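Beta-lactamase (Sebaldella termitidis, PDB 6N1N) probably hydrolyses the ring amide of beta-lactam antibiotics, as a serine enzyme of class D, leaving substituted beta-amino acids. Local coordinates at residues K14-N19 with G23-Y28; K33-S38 with E149-L154; L143-E148 with I200-G205; I177-P182 with F234-T239. One frame throughout, in Å; residues are numbered along the deposited sequence.

Contact 1: K14-N19 with G23-Y28; sequences KIFDEN and GSVTIY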
# COMPACT_ATOMS: atom_id res chain seq x y z
N LYS A 14 -11.60 2.13 -19.47
CA LYS A 14 -13.05 2.34 -19.43
C LYS A 14 -13.59 2.36 -18.01
O LYS A 14 -14.56 3.07 -17.74
CB LYS A 14 -13.73 1.24 -20.26
CG LYS A 14 -15.25 1.18 -20.16
CD LYS A 14 -15.79 -0.18 -20.62
CE LYS A 14 -15.36 -1.33 -19.69
NZ LYS A 14 -15.79 -2.68 -20.16
N ILE A 15 -13.00 1.60 -17.08
CA ILE A 15 -13.51 1.61 -15.72
C ILE A 15 -13.29 2.97 -15.09
O ILE A 15 -14.14 3.48 -14.33
CB ILE A 15 -12.85 0.50 -14.87
CG1 ILE A 15 -13.08 -0.88 -15.47
CG2 ILE A 15 -13.38 0.57 -13.43
CD1 ILE A 15 -12.12 -1.94 -14.93
N PHE A 16 -12.16 3.60 -15.40
CA PHE A 16 -11.91 4.93 -14.89
C PHE A 16 -12.87 5.93 -15.51
O PHE A 16 -13.49 6.73 -14.80
CB PHE A 16 -10.44 5.29 -15.13
CG PHE A 16 -9.51 4.59 -14.18
CD1 PHE A 16 -8.92 5.27 -13.12
CD2 PHE A 16 -9.29 3.24 -14.30
CE1 PHE A 16 -8.10 4.62 -12.24
CE2 PHE A 16 -8.48 2.55 -13.41
CZ PHE A 16 -7.88 3.23 -12.38
N ASP A 17 -13.04 5.86 -16.83
CA ASP A 17 -13.90 6.79 -17.54
C ASP A 17 -15.34 6.72 -17.04
O ASP A 17 -15.99 7.74 -16.83
CB ASP A 17 -13.86 6.51 -19.04
CG ASP A 17 -12.50 6.81 -19.66
OD1 ASP A 17 -11.65 7.45 -18.98
OD2 ASP A 17 -12.28 6.39 -20.81
N GLU A 18 -15.86 5.50 -16.88
CA GLU A 18 -17.23 5.34 -16.42
C GLU A 18 -17.42 5.80 -14.98
O GLU A 18 -18.57 5.97 -14.55
CB GLU A 18 -17.67 3.88 -16.57
CG GLU A 18 -17.91 3.48 -18.02
CD GLU A 18 -18.26 2.00 -18.20
OE1 GLU A 18 -18.39 1.29 -17.19
OE2 GLU A 18 -18.40 1.56 -19.36
N ASN A 19 -16.34 6.02 -14.22
CA ASN A 19 -16.46 6.51 -12.85
C ASN A 19 -15.95 7.94 -12.71
O ASN A 19 -15.78 8.41 -11.58
CB ASN A 19 -15.73 5.56 -11.91
CG ASN A 19 -16.52 4.27 -11.67
OD1 ASN A 19 -17.44 4.25 -10.86
ND2 ASN A 19 -16.18 3.22 -12.41
N GLY A 23 -6.18 8.84 -12.93
CA GLY A 23 -5.32 7.86 -12.29
C GLY A 23 -5.27 6.60 -13.13
O GLY A 23 -5.64 6.60 -14.31
N SER A 24 -4.87 5.51 -12.50
CA SER A 24 -4.59 4.32 -13.29
C SER A 24 -4.53 3.09 -12.40
O SER A 24 -4.42 3.17 -11.17
CB SER A 24 -3.28 4.47 -14.05
OG SER A 24 -2.22 4.66 -13.14
N VAL A 25 -4.55 1.94 -13.08
CA VAL A 25 -4.26 0.64 -12.50
C VAL A 25 -3.04 0.09 -13.21
O VAL A 25 -2.96 0.14 -14.45
CB VAL A 25 -5.45 -0.32 -12.63
CG1 VAL A 25 -5.90 -0.41 -14.05
CG2 VAL A 25 -5.08 -1.71 -12.12
N THR A 26 -2.08 -0.38 -12.43
CA THR A 26 -0.86 -1.02 -12.91
C THR A 26 -0.77 -2.39 -12.25
O THR A 26 -0.93 -2.50 -11.03
CB THR A 26 0.38 -0.17 -12.56
OG1 THR A 26 0.21 1.14 -13.12
CG2 THR A 26 1.67 -0.79 -13.10
N ILE A 27 -0.49 -3.43 -13.05
CA ILE A 27 -0.39 -4.79 -12.56
C ILE A 27 0.87 -5.42 -13.15
O ILE A 27 1.22 -5.16 -14.31
CB ILE A 27 -1.65 -5.59 -12.92
CG1 ILE A 27 -2.86 -5.07 -12.15
CG2 ILE A 27 -1.47 -7.09 -12.64
CD1 ILE A 27 -4.18 -5.50 -12.73
N TYR A 28 1.56 -6.22 -12.35
CA TYR A 28 2.70 -7.01 -12.80
C TYR A 28 2.41 -8.48 -12.58
O TYR A 28 2.21 -8.92 -11.44
CB TYR A 28 3.97 -6.61 -12.08
CG TYR A 28 5.21 -7.37 -12.54
CD1 TYR A 28 5.78 -7.11 -13.76
CD2 TYR A 28 5.78 -8.32 -11.73
CE1 TYR A 28 6.90 -7.80 -14.18
CE2 TYR A 28 6.92 -9.00 -12.12
CZ TYR A 28 7.48 -8.74 -13.34
OH TYR A 28 8.61 -9.42 -13.77

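Contact 2: K33-S38 with E149-L154; sequences KIWIYS and EQIDFL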
# COMPACT_ATOMS: atom_id res chain seq x y z
N LYS A 33 6.29 -12.25 -16.21
CA LYS A 33 7.01 -10.98 -16.30
C LYS A 33 6.33 -10.02 -17.29
O LYS A 33 6.92 -9.53 -18.25
CB LYS A 33 8.48 -11.22 -16.67
CG LYS A 33 9.18 -12.19 -15.76
CD LYS A 33 10.69 -12.21 -16.05
CE LYS A 33 11.45 -13.05 -15.04
NZ LYS A 33 11.20 -14.49 -15.23
N ILE A 34 5.05 -9.74 -17.02
CA ILE A 34 4.27 -8.85 -17.88
C ILE A 34 3.76 -7.66 -17.07
O ILE A 34 3.09 -7.85 -16.05
CB ILE A 34 3.10 -9.59 -18.56
CG1 ILE A 34 3.65 -10.69 -19.47
CG2 ILE A 34 2.24 -8.63 -19.34
CD1 ILE A 34 2.58 -11.59 -20.02
N TRP A 35 4.06 -6.45 -17.56
CA TRP A 35 3.48 -5.22 -17.03
C TRP A 35 2.20 -4.89 -17.79
O TRP A 35 2.19 -4.84 -19.02
CB TRP A 35 4.47 -4.05 -17.17
CG TRP A 35 5.60 -4.10 -16.19
CD1 TRP A 35 6.81 -4.69 -16.38
CD2 TRP A 35 5.64 -3.54 -14.87
NE1 TRP A 35 7.60 -4.54 -15.27
CE2 TRP A 35 6.90 -3.85 -14.32
CE3 TRP A 35 4.73 -2.81 -14.09
CZ2 TRP A 35 7.29 -3.43 -13.06
CZ3 TRP A 35 5.11 -2.41 -12.84
CH2 TRP A 35 6.38 -2.71 -12.32
N ILE A 36 1.13 -4.65 -17.03
CA ILE A 36 -0.17 -4.26 -17.57
C ILE A 36 -0.50 -2.85 -17.08
O ILE A 36 -0.58 -2.63 -15.86
CB ILE A 36 -1.27 -5.23 -17.11
CG1 ILE A 36 -0.95 -6.66 -17.51
CG2 ILE A 36 -2.61 -4.84 -17.70
CD1 ILE A 36 -1.58 -7.68 -16.60
N TYR A 37 -0.72 -1.93 -18.01
CA TYR A 37 -1.01 -0.54 -17.67
C TYR A 37 -2.36 -0.10 -18.23
O TYR A 37 -2.65 -0.33 -19.41
CB TYR A 37 0.02 0.42 -18.23
CG TYR A 37 1.45 0.18 -17.85
CD1 TYR A 37 1.93 0.60 -16.63
CD2 TYR A 37 2.34 -0.42 -18.75
CE1 TYR A 37 3.25 0.41 -16.29
CE2 TYR A 37 3.67 -0.62 -18.41
CZ TYR A 37 4.10 -0.19 -17.18
OH TYR A 37 5.42 -0.35 -16.84
N SER A 38 -3.16 0.60 -17.42
CA SER A 38 -4.25 1.37 -18.01
C SER A 38 -3.74 2.69 -18.56
O SER A 38 -4.30 3.23 -19.52
CB SER A 38 -5.38 1.61 -17.00
OG SER A 38 -4.99 2.44 -15.90
N GLU A 149 6.95 2.07 -8.58
CA GLU A 149 7.84 1.89 -7.44
C GLU A 149 7.17 1.14 -6.30
O GLU A 149 7.84 0.39 -5.58
CB GLU A 149 8.32 3.27 -6.96
CG GLU A 149 9.23 3.96 -7.93
CD GLU A 149 9.59 5.37 -7.51
OE1 GLU A 149 8.70 6.10 -7.03
OE2 GLU A 149 10.77 5.73 -7.66
N GLN A 150 5.86 1.33 -6.11
CA GLN A 150 5.14 0.51 -5.14
C GLN A 150 5.27 -0.96 -5.50
O GLN A 150 5.57 -1.80 -4.65
CB GLN A 150 3.65 0.88 -5.08
CG GLN A 150 3.34 2.22 -4.48
CD GLN A 150 2.99 2.16 -3.02
OE1 GLN A 150 3.36 1.23 -2.29
NE2 GLN A 150 2.28 3.18 -2.56
N ILE A 151 5.05 -1.27 -6.77
CA ILE A 151 5.11 -2.66 -7.22
C ILE A 151 6.51 -3.21 -7.07
O ILE A 151 6.71 -4.35 -6.63
CB ILE A 151 4.59 -2.77 -8.66
CG1 ILE A 151 3.05 -2.63 -8.66
CG2 ILE A 151 5.05 -4.09 -9.30
CD1 ILE A 151 2.43 -2.43 -10.01
N ASP A 152 7.53 -2.44 -7.44
CA ASP A 152 8.88 -2.98 -7.35
C ASP A 152 9.24 -3.28 -5.90
O ASP A 152 9.86 -4.31 -5.61
CB ASP A 152 9.87 -2.03 -8.02
CG ASP A 152 9.96 -2.27 -9.55
OD1 ASP A 152 9.96 -3.46 -9.99
OD2 ASP A 152 9.99 -1.31 -10.33
N PHE A 153 8.77 -2.43 -4.98
CA PHE A 153 8.97 -2.67 -3.55
C PHE A 153 8.24 -3.93 -3.10
O PHE A 153 8.79 -4.76 -2.35
CB PHE A 153 8.51 -1.44 -2.76
CG PHE A 153 8.16 -1.73 -1.32
CD1 PHE A 153 9.15 -1.90 -0.37
CD2 PHE A 153 6.85 -1.87 -0.94
CE1 PHE A 153 8.81 -2.20 0.94
CE2 PHE A 153 6.51 -2.16 0.36
CZ PHE A 153 7.48 -2.32 1.30
N LEU A 154 7.02 -4.13 -3.58
CA LEU A 154 6.23 -5.29 -3.19
C LEU A 154 6.82 -6.58 -3.76
O LEU A 154 6.77 -7.60 -3.08
CB LEU A 154 4.79 -5.13 -3.63
CG LEU A 154 4.00 -4.05 -2.90
CD1 LEU A 154 2.77 -3.65 -3.66
CD2 LEU A 154 3.62 -4.52 -1.50

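Contact 3: L143-E148 with I200-G205; sequences LKISPE and IIWYVG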
# COMPACT_ATOMS: atom_id res chain seq x y z
N LEU A 143 7.57 12.61 1.47
CA LEU A 143 7.77 11.32 0.81
C LEU A 143 6.74 11.09 -0.28
O LEU A 143 5.54 11.31 -0.10
CB LEU A 143 7.70 10.19 1.85
CG LEU A 143 7.94 8.77 1.33
CD1 LEU A 143 9.33 8.62 0.73
CD2 LEU A 143 7.81 7.75 2.45
N LYS A 144 7.21 10.66 -1.44
CA LYS A 144 6.32 10.39 -2.56
C LYS A 144 6.83 9.15 -3.29
O LYS A 144 8.04 8.92 -3.33
CB LYS A 144 6.24 11.55 -3.55
CG LYS A 144 5.69 12.88 -2.98
CD LYS A 144 5.52 13.91 -4.12
CE LYS A 144 5.18 15.30 -3.61
NZ LYS A 144 3.85 15.36 -2.96
N ILE A 145 5.92 8.41 -3.91
CA ILE A 145 6.25 7.15 -4.59
C ILE A 145 5.30 6.93 -5.76
O ILE A 145 4.15 7.36 -5.74
CB ILE A 145 6.23 5.96 -3.60
CG1 ILE A 145 6.73 4.68 -4.28
CG2 ILE A 145 4.82 5.73 -3.00
CD1 ILE A 145 7.07 3.58 -3.30
N SER A 146 5.82 6.32 -6.84
CA SER A 146 4.96 6.06 -7.99
C SER A 146 4.34 4.68 -7.89
O SER A 146 4.81 3.83 -7.13
CB SER A 146 5.76 6.15 -9.29
OG SER A 146 6.63 5.03 -9.41
N PRO A 147 3.30 4.41 -8.69
CA PRO A 147 2.76 3.03 -8.73
C PRO A 147 3.78 1.97 -9.16
O PRO A 147 3.83 0.89 -8.56
CB PRO A 147 1.60 3.15 -9.74
CG PRO A 147 1.16 4.59 -9.61
CD PRO A 147 2.46 5.36 -9.45
N GLU A 148 4.57 2.23 -10.18
CA GLU A 148 5.67 1.33 -10.54
C GLU A 148 6.59 1.04 -9.35
O GLU A 148 6.97 -0.11 -9.12
CB GLU A 148 6.45 1.95 -11.70
CG GLU A 148 7.71 1.26 -12.13
CD GLU A 148 8.45 2.08 -13.19
OE1 GLU A 148 7.83 3.00 -13.77
OE2 GLU A 148 9.65 1.80 -13.43
N ILE A 200 -6.17 11.68 -3.74
CA ILE A 200 -5.34 10.56 -4.15
C ILE A 200 -5.80 9.34 -3.36
O ILE A 200 -5.73 9.33 -2.13
CB ILE A 200 -3.85 10.83 -3.90
CG1 ILE A 200 -3.40 12.21 -4.42
CG2 ILE A 200 -2.99 9.68 -4.47
CD1 ILE A 200 -3.62 12.42 -5.85
N ILE A 201 -6.26 8.30 -4.06
CA ILE A 201 -6.79 7.11 -3.42
C ILE A 201 -6.03 5.91 -3.97
O ILE A 201 -6.19 5.55 -5.15
CB ILE A 201 -8.31 6.96 -3.63
CG1 ILE A 201 -9.01 8.22 -3.05
CG2 ILE A 201 -8.80 5.69 -3.00
CD1 ILE A 201 -10.51 8.28 -3.37
N TRP A 202 -5.25 5.27 -3.10
CA TRP A 202 -4.47 4.09 -3.42
C TRP A 202 -5.16 2.80 -2.97
O TRP A 202 -5.80 2.73 -1.93
CB TRP A 202 -3.14 4.10 -2.69
CG TRP A 202 -2.11 5.13 -2.95
CD1 TRP A 202 -1.90 6.29 -2.26
CD2 TRP A 202 -1.02 5.00 -3.85
NE1 TRP A 202 -0.77 6.92 -2.73
CE2 TRP A 202 -0.21 6.13 -3.70
CE3 TRP A 202 -0.66 4.04 -4.79
CZ2 TRP A 202 0.93 6.34 -4.48
CZ3 TRP A 202 0.46 4.25 -5.55
CH2 TRP A 202 1.26 5.37 -5.37
N TYR A 203 -4.87 1.73 -3.71
CA TYR A 203 -5.00 0.36 -3.23
C TYR A 203 -3.83 -0.41 -3.86
O TYR A 203 -3.74 -0.52 -5.09
CB TYR A 203 -6.37 -0.22 -3.60
CG TYR A 203 -6.68 -1.53 -2.92
CD1 TYR A 203 -6.63 -1.65 -1.54
CD2 TYR A 203 -7.03 -2.64 -3.66
CE1 TYR A 203 -6.90 -2.87 -0.92
CE2 TYR A 203 -7.34 -3.84 -3.03
CZ TYR A 203 -7.26 -3.95 -1.69
OH TYR A 203 -7.55 -5.16 -1.11
N VAL A 204 -2.92 -0.92 -3.01
CA VAL A 204 -1.71 -1.57 -3.51
C VAL A 204 -1.55 -2.90 -2.78
O VAL A 204 -2.08 -3.10 -1.69
CB VAL A 204 -0.45 -0.69 -3.32
CG1 VAL A 204 -0.66 0.72 -3.91
CG2 VAL A 204 -0.02 -0.64 -1.85
N GLY A 205 -0.82 -3.82 -3.42
CA GLY A 205 -0.59 -5.12 -2.81
C GLY A 205 -0.27 -6.16 -3.86
O GLY A 205 0.30 -5.85 -4.91

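Contact 4: I177-P182 with F234-T239; sequences INEKTP and FRKQLT. With SO4 (sulfate ion), chain C.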
# COMPACT_ATOMS: atom_id res chain seq x y z
N ILE A 177 -2.78 -10.18 4.75
CA ILE A 177 -3.88 -10.91 4.12
C ILE A 177 -5.19 -10.27 4.55
O ILE A 177 -5.57 -10.35 5.72
CB ILE A 177 -3.88 -12.39 4.48
CG1 ILE A 177 -2.58 -13.00 4.02
CG2 ILE A 177 -5.13 -13.07 3.85
CD1 ILE A 177 -2.39 -14.44 4.54
N ASN A 178 -5.93 -9.73 3.61
CA ASN A 178 -7.23 -9.25 4.02
C ASN A 178 -8.39 -9.92 3.32
O ASN A 178 -9.53 -9.60 3.64
CB ASN A 178 -7.33 -7.74 3.87
CG ASN A 178 -6.70 -7.24 2.62
OD1 ASN A 178 -7.08 -7.63 1.54
ND2 ASN A 178 -5.76 -6.32 2.77
N GLU A 179 -8.15 -10.83 2.38
CA GLU A 179 -9.24 -11.66 1.87
C GLU A 179 -8.59 -12.95 1.40
O GLU A 179 -7.59 -12.90 0.69
CB GLU A 179 -9.97 -10.98 0.72
CG GLU A 179 -11.24 -11.65 0.30
CD GLU A 179 -12.08 -10.68 -0.49
OE1 GLU A 179 -12.44 -9.62 0.08
OE2 GLU A 179 -12.33 -10.94 -1.67
N LYS A 180 -9.17 -14.07 1.79
CA LYS A 180 -8.72 -15.39 1.36
C LYS A 180 -9.92 -16.25 0.99
O LYS A 180 -10.87 -16.38 1.76
CB LYS A 180 -7.92 -16.10 2.46
CG LYS A 180 -7.14 -17.32 1.99
CD LYS A 180 -6.21 -17.84 3.06
CE LYS A 180 -5.44 -19.05 2.55
NZ LYS A 180 -6.33 -20.12 2.02
N THR A 181 -9.85 -16.87 -0.17
CA THR A 181 -10.84 -17.83 -0.63
C THR A 181 -10.07 -19.02 -1.19
O THR A 181 -8.85 -18.95 -1.38
CB THR A 181 -11.75 -17.27 -1.73
OG1 THR A 181 -11.06 -17.26 -2.97
CG2 THR A 181 -12.17 -15.86 -1.40
N PRO A 182 -10.76 -20.10 -1.54
CA PRO A 182 -10.04 -21.19 -2.20
C PRO A 182 -9.41 -20.80 -3.53
O PRO A 182 -8.49 -21.49 -4.00
CB PRO A 182 -11.12 -22.28 -2.35
CG PRO A 182 -12.10 -21.98 -1.28
CD PRO A 182 -12.17 -20.47 -1.25
N PHE A 234 -15.20 2.21 -3.08
CA PHE A 234 -15.17 1.51 -4.36
C PHE A 234 -13.78 1.02 -4.75
O PHE A 234 -13.67 0.15 -5.61
CB PHE A 234 -15.73 2.45 -5.46
CG PHE A 234 -15.80 1.84 -6.84
CD1 PHE A 234 -16.52 0.69 -7.07
CD2 PHE A 234 -15.15 2.44 -7.91
CE1 PHE A 234 -16.58 0.13 -8.33
CE2 PHE A 234 -15.21 1.88 -9.18
CZ PHE A 234 -15.94 0.74 -9.40
N ARG A 235 -12.71 1.53 -4.12
CA ARG A 235 -11.37 1.28 -4.65
C ARG A 235 -11.03 -0.21 -4.70
O ARG A 235 -10.38 -0.66 -5.65
CB ARG A 235 -10.32 2.03 -3.84
CG ARG A 235 -10.24 1.66 -2.38
CD ARG A 235 -9.55 2.77 -1.63
NE ARG A 235 -9.99 2.88 -0.25
CZ ARG A 235 -9.36 3.63 0.66
NH1 ARG A 235 -8.26 4.29 0.33
NH2 ARG A 235 -9.82 3.68 1.90
N LYS A 236 -11.45 -0.98 -3.70
CA LYS A 236 -11.12 -2.41 -3.73
C LYS A 236 -11.94 -3.13 -4.80
O LYS A 236 -11.40 -3.93 -5.58
CB LYS A 236 -11.32 -3.00 -2.33
CG LYS A 236 -11.57 -4.50 -2.31
CD LYS A 236 -11.12 -5.11 -1.00
CE LYS A 236 -11.84 -6.42 -0.72
NZ LYS A 236 -12.01 -7.22 -1.96
N GLN A 237 -13.22 -2.78 -4.94
CA GLN A 237 -14.05 -3.39 -5.97
C GLN A 237 -13.57 -3.05 -7.38
O GLN A 237 -13.60 -3.90 -8.27
CB GLN A 237 -15.51 -2.98 -5.79
CG GLN A 237 -16.44 -3.56 -6.84
CD GLN A 237 -16.46 -5.09 -6.88
OE1 GLN A 237 -16.59 -5.67 -7.95
NE2 GLN A 237 -16.34 -5.73 -5.71
N LEU A 238 -13.12 -1.80 -7.60
CA LEU A 238 -12.51 -1.45 -8.88
C LEU A 238 -11.33 -2.37 -9.20
O LEU A 238 -11.17 -2.83 -10.34
CB LEU A 238 -12.05 0.01 -8.84
CG LEU A 238 -11.45 0.61 -10.12
CD1 LEU A 238 -11.49 2.14 -10.03
CD2 LEU A 238 -10.00 0.17 -10.39
N THR A 239 -10.48 -2.61 -8.21
CA THR A 239 -9.34 -3.50 -8.38
C THR A 239 -9.81 -4.90 -8.76
O THR A 239 -9.25 -5.54 -9.68
CB THR A 239 -8.51 -3.49 -7.09
OG1 THR A 239 -8.19 -2.13 -6.75
CG2 THR A 239 -7.23 -4.26 -7.24
S SO4 C . -7.08 4.33 4.55
O1 SO4 C . -8.32 4.73 5.22
O2 SO4 C . -5.90 4.84 5.31
O3 SO4 C . -6.99 2.87 4.54
O4 SO4 C . -7.11 4.86 3.19
O HOH W 1 -14.29 -9.08 -2.84

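Contact 1: K14-N19 with G23-Y28
F16 meets the first residues of strand 22-29 with the outer half of its ring, and it meets backbone more than side chain. CZ lies 3.4 Å from S24 C, and CE1 is equally near S24 N, 3.4 Å away. F16 CE1 also stands 3.6 Å from G23 C. Glycine suits position 23 because of its backbone shape: at phi 91° a CB would be jammed against the preceding carbonyl oxygen. On the other flank F16 CE2 reaches V25 CG1 at 4.0 Å. That methyl stands between its backbone N and carbonyl carbon, on the side chain that points to the helix, whereas S24 points away and bonds D42 through OG. F16 itself leans back beside its own N, with CG anti to the carbonyl carbon (chi1 -75°). This is the N-terminal helix of the penicillin-recognising fold lying against the sheet: a short turn reverses the chain, so helix and strand run nearly antiparallel, 153° apart, with axes 9.2 Å from each other. The neighbouring residue I15 packs on L238 and M241 of the C-terminal helix 228-245, which shares this face of the sheet. The helix end is tied off by N19, whose ND2 donates to I15 O at 2.8 Å in an almost straight bond lying in both the amide and the carbonyl plane.

Contact 2: K33-S38 with E149-L154
W35 and I151 make an apolar bridge between the short strand 34-37, near the margin of the sheet, and helix 147-159, which packs on the sheet face that also carries T26 and A217. The two backbones stay well apart, 10.3 Å between the CA atoms of W35 and I151, and a large flat side chain spans the gap. The far rim of the indole does the touching. W35 CH2 comes 3.6 Å from I151 CG2, while CZ3 stands 3.9 Å from I151 CD1, so both branches of the isoleucine are used, the two side chains running antiparallel alongside one another. The indole is carried beside its backbone N, CG anti to the carbonyl carbon (chi1 -74°). Y37, two residues along the same strand, sets its OH 3.4 Å above one face of the indole, over its outer part, and the Y28 ring meets W35 from the neighbouring strand 22-29. T26 of that strand touches both W35 and I151. A G1 bulge, K33 and I34 both facing D29, shapes the hairpin that joins the two strands. Next to I151 on the helix, the D152 carboxylate stands at the indole edge, turned about 70° from it, with OD1 4.1 Å from W35 CZ2. An anionic oxygen near the plane of an aromatic edge, where the C-H groups are slightly positive, would be mildly favourable, though this separation makes the effect weak.

Contact 3: L143-E148 with I200-G205
At the capped N-terminus of helix 147-159, I145 and P147 receive the edge of W202, which points from strand 198-209 toward them. The I145 carbonyl oxygen lies in the plane of the indole, 3.5 Å from CH2 and 3.6 Å from CZ2 of W202, a placing suited to aromatic C-H groups meeting a carbonyl. On one side of it I145 CG2 comes 4.2 Å from W202 CZ2; on the other P147 CG stands 4.1 Å from W202 CZ3, the two side chains crossing at about a right angle. Proline fits the first turn of a helix because it has no N-H to leave without an acceptor there. S146 just before it is the N-cap, its side chain capping a backbone N, and E149 OE1 returns a bond to S146 N, which completes a capping box. In this penicillin-recognising fold W202 lies between the helix start and the active-site region: its side chain is about 8 Å from that of S51, the predicted acyl-ester serine, and packs on T52. The indole, leaning beside its backbone N (chi1 -64°), is held at its polar end as well, since NE1 donates to L48 O, a few residues before that serine.

Contact 4: I177-P182 with F234-T239
The E179 carboxylate turns its OE1 to K236, and OE1 and NZ make a salt bridge whose hydrogen bond, 3.2 Å long, is weak. A second flat group, the R235 guanidinium, has a sulfate at its edge: NH1 lies 3.1 Å and NH2 3.2 Å from O4, a forked and bent pair of bonds. One face of the F234 ring has L238 N 4.0 Å above it, toward the rim. The other oxygen of E179, OE2, is bridged to K236 by a water that donates to OE2 at 2.9 Å and accepts from K236 NZ at 3.1 Å; Y184 OH also bonds OE2. Another sulfate, like the first probably from the crystallisation liquor, lies about 3 Å from the K236 side chain. Long flexible side chains suit a gap whose nearest CA atoms are 11.0 Å apart. In both, CG lies anti to the backbone N (chi1 -169° in E179, 156° in K236), and K236 then bends at its last torsion to bring NZ round. In the helix backbone, R235 O accepts T239 OG1 and T239 N from opposite faces of its plane. The sulfate at R235 also bonds T190 OG1 and S51 OG, consistent with an anion pocket such as class D enzymes use for the substrate carboxylate. The surface salt bridge joins the C-terminal helix 228-245 to the sheet's edge strand 177-180, where N178 and E179 form a classic beta bulge opposite L186.

In the fold
All four contacts reach one mixed sheet, from opposite faces. Contacts 1 and 4, centres about 16 Å apart, belong to the face under the terminal helices 11-18 and 228-245, where I15 and F16 touch L238. Contacts 2 and 3, centres about 11 Å apart, share helix 147-159 on the other face, with Q150 lying against I145 and W202. Strands 22-29 and 34-37 pair side by side, tying contact 1 to contact 2. Along the chain contact 1 closes before the others open, while contact 3 crosses both contact 2 and contact 4. Strand 198-209 joins the faces: W202 points to one, I201 and Y203 to helix 228-245, so it carries side chains into the packing on both.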